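Local structure of putative solute-binding component of ABC transporter (Clostridium phytofermentans, 4YS6) at residues E154-E159 and W265-G270; Y142-K147 and C334-A339; V242-D247 and L251-A256. The protein binds beta-D-glucopyranose and probably serves as the sugar-capturing component of an ABC transporter. All blocks are in the same frame, centred on the assembly; numbering follows the deposited sequence.

Three contacts sample one periplasmic binding protein at increasing closeness to its sugar. Interactions 1 and 2 share helix 141-155: interaction 2 seats its first turns on the strand 331-339, and interaction 1 ties its far end to strand 267-268, their centres about 16 Å apart. Interaction 3 sits about 14 Å from interaction 1, centre to centre, and the two join directly as neighbouring strands of one parallel sheet, I267 O lying 2.7 Å from V242 N in a probable hydrogen bond. Interaction 3 alone includes a residue of the glucose pocket, N246; in interaction 2, the side chain of V144 is about 7 Å from the sugar.

Interaction 1: E154-E159 and W265-G270; sequences EKLNLE and WPIVTG. With NA (sodium ion), chain F.
I267 sets its CD1 methyl against K155 and L156, where the closing turn of helix 141-155, a Schellman motif, meets strand 267-268 at the margin of a parallel four-stranded sheet. The closest approach is from the aliphatic root of the lysine, K155 CB to I267 CD1 at 3.5 Å, and L156 adds one branch of its fork, CD2 lying 3.7 Å from the same methyl. In the isoleucine, CD1 lies anti to CA (chi2 165°), which carries the methyl out toward the helix end. K155 behaves differently along its length: a bend at chi2 (-59°) turns the rest of the chain aside, and the ammonium leads away from the strand while CB stays in the contact. Y151 and I152, a turn earlier on the same helix, also touch the I267 side chain.

Past the helix, N157 takes a positive phi of 55° and its N bonds back to E154 O at 3.2 Å. The turn also builds a sodium site on the side away from the strand. The ion is held by the main-chain carbonyl of E154, a water, and the side-chain amide oxygen of N157, whose OD1 stands 2.4 Å from the sodium.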
# COMPACT_ATOMS: atom_id res chain seq x y z
N GLU A 154 17.88 -11.44 4.83
CA GLU A 154 17.99 -12.84 5.22
C GLU A 154 18.32 -13.72 4.03
O GLU A 154 19.19 -14.54 4.12
CB GLU A 154 16.69 -13.34 5.87
CG GLU A 154 16.61 -13.08 7.35
CD GLU A 154 17.50 -14.02 8.15
OE1 GLU A 154 18.03 -14.99 7.57
OE2 GLU A 154 17.68 -13.78 9.36
N LYS A 155 17.63 -13.55 2.90
CA LYS A 155 17.81 -14.48 1.79
C LYS A 155 19.12 -14.25 1.06
O LYS A 155 19.67 -15.19 0.43
CB LYS A 155 16.62 -14.39 0.82
CG LYS A 155 15.33 -15.01 1.34
CD LYS A 155 15.49 -16.48 1.67
CE LYS A 155 14.17 -17.13 2.06
NZ LYS A 155 14.43 -18.49 2.59
N LEU A 156 19.66 -13.04 1.14
CA LEU A 156 20.97 -12.75 0.54
C LEU A 156 22.12 -12.93 1.53
O LEU A 156 23.28 -12.72 1.18
CB LEU A 156 21.02 -11.33 -0.02
CG LEU A 156 20.13 -11.03 -1.22
CD1 LEU A 156 20.29 -9.58 -1.65
CD2 LEU A 156 20.40 -11.96 -2.39
N ASN A 157 21.80 -13.35 2.76
CA ASN A 157 22.80 -13.61 3.79
C ASN A 157 23.67 -12.37 4.00
O ASN A 157 24.89 -12.49 4.09
CB ASN A 157 23.72 -14.79 3.44
CG ASN A 157 22.99 -16.11 3.36
OD1 ASN A 157 21.89 -16.26 3.86
ND2 ASN A 157 23.64 -17.09 2.75
N LEU A 158 23.07 -11.19 4.02
CA LEU A 158 23.88 -9.98 4.07
C LEU A 158 24.70 -9.85 5.33
O LEU A 158 25.73 -9.20 5.31
CB LEU A 158 23.00 -8.76 3.91
CG LEU A 158 22.27 -8.65 2.57
CD1 LEU A 158 21.54 -7.34 2.47
CD2 LEU A 158 23.17 -8.82 1.36
N GLU A 159 24.29 -10.48 6.43
CA GLU A 159 25.07 -10.36 7.67
C GLU A 159 26.43 -11.02 7.55
O GLU A 159 27.34 -10.73 8.34
CB GLU A 159 24.32 -10.96 8.86
CG GLU A 159 23.17 -10.08 9.34
CD GLU A 159 22.75 -10.39 10.77
OE1 GLU A 159 23.16 -11.44 11.31
OE2 GLU A 159 22.00 -9.58 11.35
N TRP A 265 16.27 -16.41 -11.51
CA TRP A 265 15.19 -15.58 -10.97
C TRP A 265 15.57 -14.87 -9.66
O TRP A 265 16.11 -15.53 -8.74
CB TRP A 265 13.95 -16.46 -10.74
CG TRP A 265 12.69 -15.67 -10.66
CD1 TRP A 265 12.04 -15.29 -9.54
CD2 TRP A 265 11.95 -15.14 -11.76
NE1 TRP A 265 10.93 -14.55 -9.86
CE2 TRP A 265 10.85 -14.46 -11.22
CE3 TRP A 265 12.11 -15.17 -13.15
CZ2 TRP A 265 9.91 -13.81 -12.02
CZ3 TRP A 265 11.17 -14.55 -13.94
CH2 TRP A 265 10.09 -13.88 -13.37
N PRO A 266 15.31 -13.55 -9.57
CA PRO A 266 15.62 -12.81 -8.35
C PRO A 266 14.60 -13.01 -7.24
O PRO A 266 13.47 -13.45 -7.48
CB PRO A 266 15.59 -11.34 -8.82
CG PRO A 266 14.64 -11.35 -9.92
CD PRO A 266 14.78 -12.67 -10.62
N ILE A 267 15.00 -12.65 -6.02
CA ILE A 267 14.06 -12.36 -4.96
C ILE A 267 13.14 -11.25 -5.43
O ILE A 267 13.61 -10.23 -5.96
CB ILE A 267 14.76 -11.91 -3.66
CG1 ILE A 267 15.72 -12.97 -3.16
CG2 ILE A 267 13.71 -11.57 -2.61
CD1 ILE A 267 16.70 -12.45 -2.12
N VAL A 268 11.83 -11.45 -5.28
CA VAL A 268 10.85 -10.38 -5.56
C VAL A 268 9.89 -10.28 -4.39
O VAL A 268 9.25 -11.27 -4.03
CB VAL A 268 10.04 -10.65 -6.84
CG1 VAL A 268 9.04 -9.53 -7.09
CG2 VAL A 268 10.99 -10.83 -8.06
N THR A 269 9.83 -9.10 -3.78
CA THR A 269 8.94 -8.82 -2.66
C THR A 269 7.64 -8.19 -3.14
O THR A 269 7.47 -7.86 -4.32
CB THR A 269 9.59 -7.88 -1.63
OG1 THR A 269 9.86 -6.60 -2.21
CG2 THR A 269 10.90 -8.47 -1.12
N GLY A 270 6.70 -7.99 -2.22
CA GLY A 270 5.46 -7.34 -2.53
C GLY A 270 4.63 -7.09 -1.30
O GLY A 270 5.09 -7.21 -0.16
NA NA F . 20.19 -16.13 5.54
O HOH W 1 21.40 -17.80 6.74

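Interaction 2: Y142-K147 and C334-A339; sequences YMVGTK and CEPVFA
P336, in the break of strand 331-339, is where helix 141-155 makes contact, and three helix side chains meet it with different parts of themselves. V144 uses its CG2 methyl, which meets the proline ring along its CB-CG bond, 3.7 Å from P336 CB. M143, a selenomethionine, crosses the proline side chain at about a right angle, its SE set above the ring plane beyond CD, 4.0 Å from P336 CD. Its chain runs straight through chi1 and chi2, CG lying opposite the backbone N (chi1 176°), and bends only at chi3, so that the selenium rather than the terminal methyl makes the approach. K147, one turn on, brings its CE methylene to 3.7 Å from the carbonyl oxygen P336 O, a van der Waals contact; the lysine NZ remains 6.5 Å from E335 OE2, too far for a salt bridge.

Further out, the regular helical bond from K147 N to M143 O (2.8 Å) sets these two side chains one turn apart on the same face. The start of the helix is fixed by D140, whose OD1 accepts from M143 N, while D140 also touches P336. I290 of the neighbouring strand 289-291 packs against both K147 and P336, and V144 further touches F182, a residue of the glucose pocket.

Between these two segments, then, cohesion comes from shape and dispersion around a rigid ring, without directional bonds; the lysine contributes its CE methylene, and any pull between its charge and E335 would probably be weak and long-range.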
# COMPACT_ATOMS: atom_id res chain seq x y z
N TYR A 142 5.52 1.30 8.24
CA TYR A 142 6.97 1.20 8.43
C TYR A 142 7.36 -0.27 8.61
O TYR A 142 8.35 -0.73 8.05
CB TYR A 142 7.40 2.04 9.63
CG TYR A 142 8.87 2.00 9.85
CD1 TYR A 142 9.72 2.83 9.14
CD2 TYR A 142 9.42 1.12 10.77
CE1 TYR A 142 11.09 2.79 9.35
CE2 TYR A 142 10.78 1.07 10.98
CZ TYR A 142 11.60 1.90 10.27
OH TYR A 142 12.95 1.83 10.50
N MSE A 143 6.56 -1.02 9.36
CA MSE A 143 6.85 -2.43 9.62
C MSE A 143 6.74 -3.25 8.32
O MSE A 143 7.51 -4.21 8.11
CB MSE A 143 5.93 -3.00 10.71
CG MSE A 143 6.13 -4.45 10.91
SE MSE A 143 4.84 -5.07 12.28
CE MSE A 143 5.42 -3.92 13.75
N VAL A 144 5.81 -2.89 7.44
CA VAL A 144 5.72 -3.54 6.15
C VAL A 144 7.06 -3.42 5.44
O VAL A 144 7.60 -4.39 4.92
CB VAL A 144 4.61 -2.94 5.24
CG1 VAL A 144 4.72 -3.45 3.81
CG2 VAL A 144 3.21 -3.21 5.80
N GLY A 145 7.59 -2.20 5.38
CA GLY A 145 8.88 -1.96 4.77
C GLY A 145 9.99 -2.75 5.44
O GLY A 145 10.80 -3.35 4.78
N THR A 146 10.03 -2.71 6.78
CA THR A 146 11.01 -3.49 7.52
C THR A 146 10.98 -4.96 7.09
O THR A 146 12.02 -5.58 6.83
CB THR A 146 10.78 -3.42 9.04
OG1 THR A 146 10.74 -2.05 9.47
CG2 THR A 146 11.87 -4.14 9.78
N LYS A 147 9.78 -5.52 7.02
CA LYS A 147 9.65 -6.95 6.70
C LYS A 147 10.21 -7.25 5.32
O LYS A 147 10.86 -8.28 5.11
CB LYS A 147 8.19 -7.41 6.79
CG LYS A 147 7.66 -7.49 8.21
CD LYS A 147 6.24 -8.06 8.22
CE LYS A 147 5.63 -8.13 9.59
NZ LYS A 147 6.38 -9.07 10.45
N CYS A 334 -3.07 -1.41 12.32
CA CYS A 334 -3.28 -2.85 12.31
C CYS A 334 -1.98 -3.57 11.93
O CYS A 334 -1.09 -3.01 11.28
CB CYS A 334 -4.38 -3.25 11.34
SG CYS A 334 -6.02 -2.45 11.56
N GLU A 335 -1.88 -4.85 12.28
CA GLU A 335 -0.66 -5.62 12.07
C GLU A 335 -0.63 -6.31 10.69
O GLU A 335 -1.56 -7.03 10.33
CB GLU A 335 -0.51 -6.67 13.17
CG GLU A 335 0.88 -7.31 13.21
CD GLU A 335 1.04 -8.28 14.36
OE1 GLU A 335 0.21 -9.21 14.48
OE2 GLU A 335 2.00 -8.12 15.15
N PRO A 336 0.43 -6.05 9.90
CA PRO A 336 0.59 -6.74 8.62
C PRO A 336 1.23 -8.10 8.86
O PRO A 336 1.95 -8.25 9.86
CB PRO A 336 1.48 -5.79 7.82
CG PRO A 336 2.34 -5.17 8.86
CD PRO A 336 1.50 -5.07 10.11
N VAL A 337 0.97 -9.07 7.99
CA VAL A 337 1.41 -10.44 8.22
C VAL A 337 2.21 -10.94 7.04
O VAL A 337 1.79 -10.83 5.89
CB VAL A 337 0.20 -11.39 8.46
CG1 VAL A 337 0.65 -12.82 8.67
CG2 VAL A 337 -0.60 -10.91 9.67
N PHE A 338 3.36 -11.54 7.32
CA PHE A 338 4.17 -12.13 6.25
C PHE A 338 3.43 -13.29 5.58
O PHE A 338 2.96 -14.21 6.26
CB PHE A 338 5.49 -12.61 6.84
CG PHE A 338 6.39 -13.30 5.86
CD1 PHE A 338 6.31 -14.66 5.65
CD2 PHE A 338 7.33 -12.58 5.15
CE1 PHE A 338 7.14 -15.29 4.75
CE2 PHE A 338 8.17 -13.22 4.24
CZ PHE A 338 8.06 -14.57 4.05
N ALA A 339 3.38 -13.27 4.25
CA ALA A 339 2.78 -14.35 3.50
C ALA A 339 3.72 -14.91 2.42
O ALA A 339 4.43 -14.19 1.73
CB ALA A 339 1.50 -13.86 2.86

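Interaction 3: V242-D247 and L251-A256; sequences VLCSND and LGVTNA. With BGC (beta-D-glucopyranose), chain D.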
# COMPACT_ATOMS: atom_id res chain seq x y z
N VAL A 242 14.80 -7.85 -6.35
CA VAL A 242 14.04 -6.63 -6.64
C VAL A 242 13.14 -6.32 -5.45
O VAL A 242 12.21 -7.06 -5.14
CB VAL A 242 13.19 -6.75 -7.92
CG1 VAL A 242 12.67 -5.37 -8.35
CG2 VAL A 242 14.02 -7.34 -9.06
N LEU A 243 13.45 -5.23 -4.78
CA LEU A 243 12.62 -4.72 -3.71
C LEU A 243 11.45 -4.00 -4.33
O LEU A 243 11.62 -2.93 -4.92
CB LEU A 243 13.43 -3.78 -2.81
CG LEU A 243 12.64 -2.98 -1.80
CD1 LEU A 243 11.95 -3.96 -0.83
CD2 LEU A 243 13.59 -2.02 -1.07
N CYS A 244 10.27 -4.61 -4.25
CA CYS A 244 9.04 -3.98 -4.70
C CYS A 244 8.20 -3.70 -3.48
O CYS A 244 7.94 -4.61 -2.69
CB CYS A 244 8.24 -4.86 -5.64
SG CYS A 244 9.16 -5.25 -7.15
N SER A 245 7.72 -2.46 -3.36
CA SER A 245 6.95 -2.09 -2.19
C SER A 245 5.55 -2.68 -2.17
O SER A 245 4.95 -2.76 -1.09
CB SER A 245 6.85 -0.55 -2.06
OG SER A 245 8.13 0.05 -1.83
N ASN A 246 5.01 -3.11 -3.31
CA ASN A 246 3.70 -3.75 -3.27
C ASN A 246 3.50 -4.71 -4.42
O ASN A 246 4.36 -4.89 -5.27
CB ASN A 246 2.58 -2.70 -3.27
CG ASN A 246 2.24 -2.20 -4.66
OD1 ASN A 246 3.10 -2.15 -5.55
ND2 ASN A 246 0.96 -1.86 -4.88
N ASP A 247 2.33 -5.31 -4.46
CA ASP A 247 2.04 -6.30 -5.48
C ASP A 247 1.81 -5.70 -6.87
O ASP A 247 2.22 -6.30 -7.86
CB ASP A 247 0.84 -7.12 -5.06
CG ASP A 247 1.19 -8.27 -4.08
OD1 ASP A 247 2.36 -8.42 -3.63
OD2 ASP A 247 0.25 -9.05 -3.76
N LEU A 251 4.05 -7.13 -9.82
CA LEU A 251 3.46 -7.77 -11.00
C LEU A 251 4.08 -7.26 -12.30
O LEU A 251 4.32 -8.03 -13.23
CB LEU A 251 1.96 -7.55 -11.01
CG LEU A 251 1.20 -8.26 -12.10
CD1 LEU A 251 1.41 -9.77 -11.99
CD2 LEU A 251 -0.28 -7.91 -11.99
N GLY A 252 4.30 -5.95 -12.38
CA GLY A 252 4.93 -5.35 -13.54
C GLY A 252 6.35 -5.84 -13.68
O GLY A 252 6.80 -6.18 -14.77
N VAL A 253 7.05 -5.87 -12.56
CA VAL A 253 8.42 -6.39 -12.55
C VAL A 253 8.46 -7.85 -13.03
O VAL A 253 9.24 -8.20 -13.91
CB VAL A 253 9.02 -6.24 -11.15
CG1 VAL A 253 10.25 -7.11 -10.94
CG2 VAL A 253 9.36 -4.77 -10.92
N THR A 254 7.63 -8.71 -12.46
CA THR A 254 7.66 -10.11 -12.88
C THR A 254 7.19 -10.29 -14.33
O THR A 254 7.74 -11.15 -15.04
CB THR A 254 6.85 -11.02 -11.93
OG1 THR A 254 5.49 -10.63 -11.90
CG2 THR A 254 7.37 -10.94 -10.54
N ASN A 255 6.24 -9.48 -14.81
CA ASN A 255 5.89 -9.50 -16.23
C ASN A 255 7.11 -9.22 -17.11
O ASN A 255 7.33 -9.90 -18.11
CB ASN A 255 4.81 -8.48 -16.56
CG ASN A 255 3.42 -8.88 -16.06
OD1 ASN A 255 3.16 -10.02 -15.69
ND2 ASN A 255 2.52 -7.92 -16.08
N ALA A 256 7.90 -8.22 -16.75
CA ALA A 256 9.09 -7.88 -17.53
C ALA A 256 10.14 -8.95 -17.44
O ALA A 256 10.78 -9.25 -18.44
CB ALA A 256 9.66 -6.56 -17.06
C2 BGC D . -1.49 0.81 0.14
C3 BGC D . -1.02 -0.46 -0.48
C4 BGC D . -1.36 -0.57 -1.91
C5 BGC D . -0.95 0.64 -2.69
C6 BGC D . -1.47 0.66 -4.11
C1 BGC D . -0.89 2.01 -0.63
O1 BGC D . -1.28 3.14 -0.16
O2 BGC D . -1.09 0.87 1.50
O3 BGC D . -1.62 -1.56 0.30
O4 BGC D . -0.70 -1.69 -2.53
O5 BGC D . -1.47 1.81 -2.00
O6 BGC D . -2.86 0.34 -4.17
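V253 packs its two methyls against strand 241-244, the apolar half of a contact that opens a beta-alpha-beta unit: the strand, helix 247-260 and the parallel strand 267-268. Each methyl has its own partner. V253 CG1 meets V242 CG1 tip to tip at 3.9 Å, and V253 CG2 lies 3.8 Å from C244 SG. V242 and C244, two residues apart on the strand, both point toward the helix, and the valine's chi1 of 163° spreads its branches to reach one each. F170 of the adjacent strand 165-170 touches V242 and V253 and extends this buried apolar layer.

Hydrogen bonding takes over where strand turns into helix. L251 N donates to D247 O at 2.8 Å in the first turn, and N277 ND2 gives that oxygen a second bond. The D247 carboxylate is gripped from elsewhere: OD2 accepts from D274 N, and OD1 is bonded to S289 OG and Q286 NE2. This buried acid thus ties the helix start to D274 and to the 286-289 region, and such donors would be expected to stabilise its negative charge.

N246, the N-cap residue, is this contact's link to the sugar, which D272, D176, D124, R125, K292 and R50 also bond. Its side chain caps a backbone N of the first turn. OD1 is bonded to T249 OG1 and ND2 to S248 OG. The same amide nitrogen serves the sugar: N246 ND2 donates to glucose O4 at 2.9 Å, with an N-H...O angle of 166°.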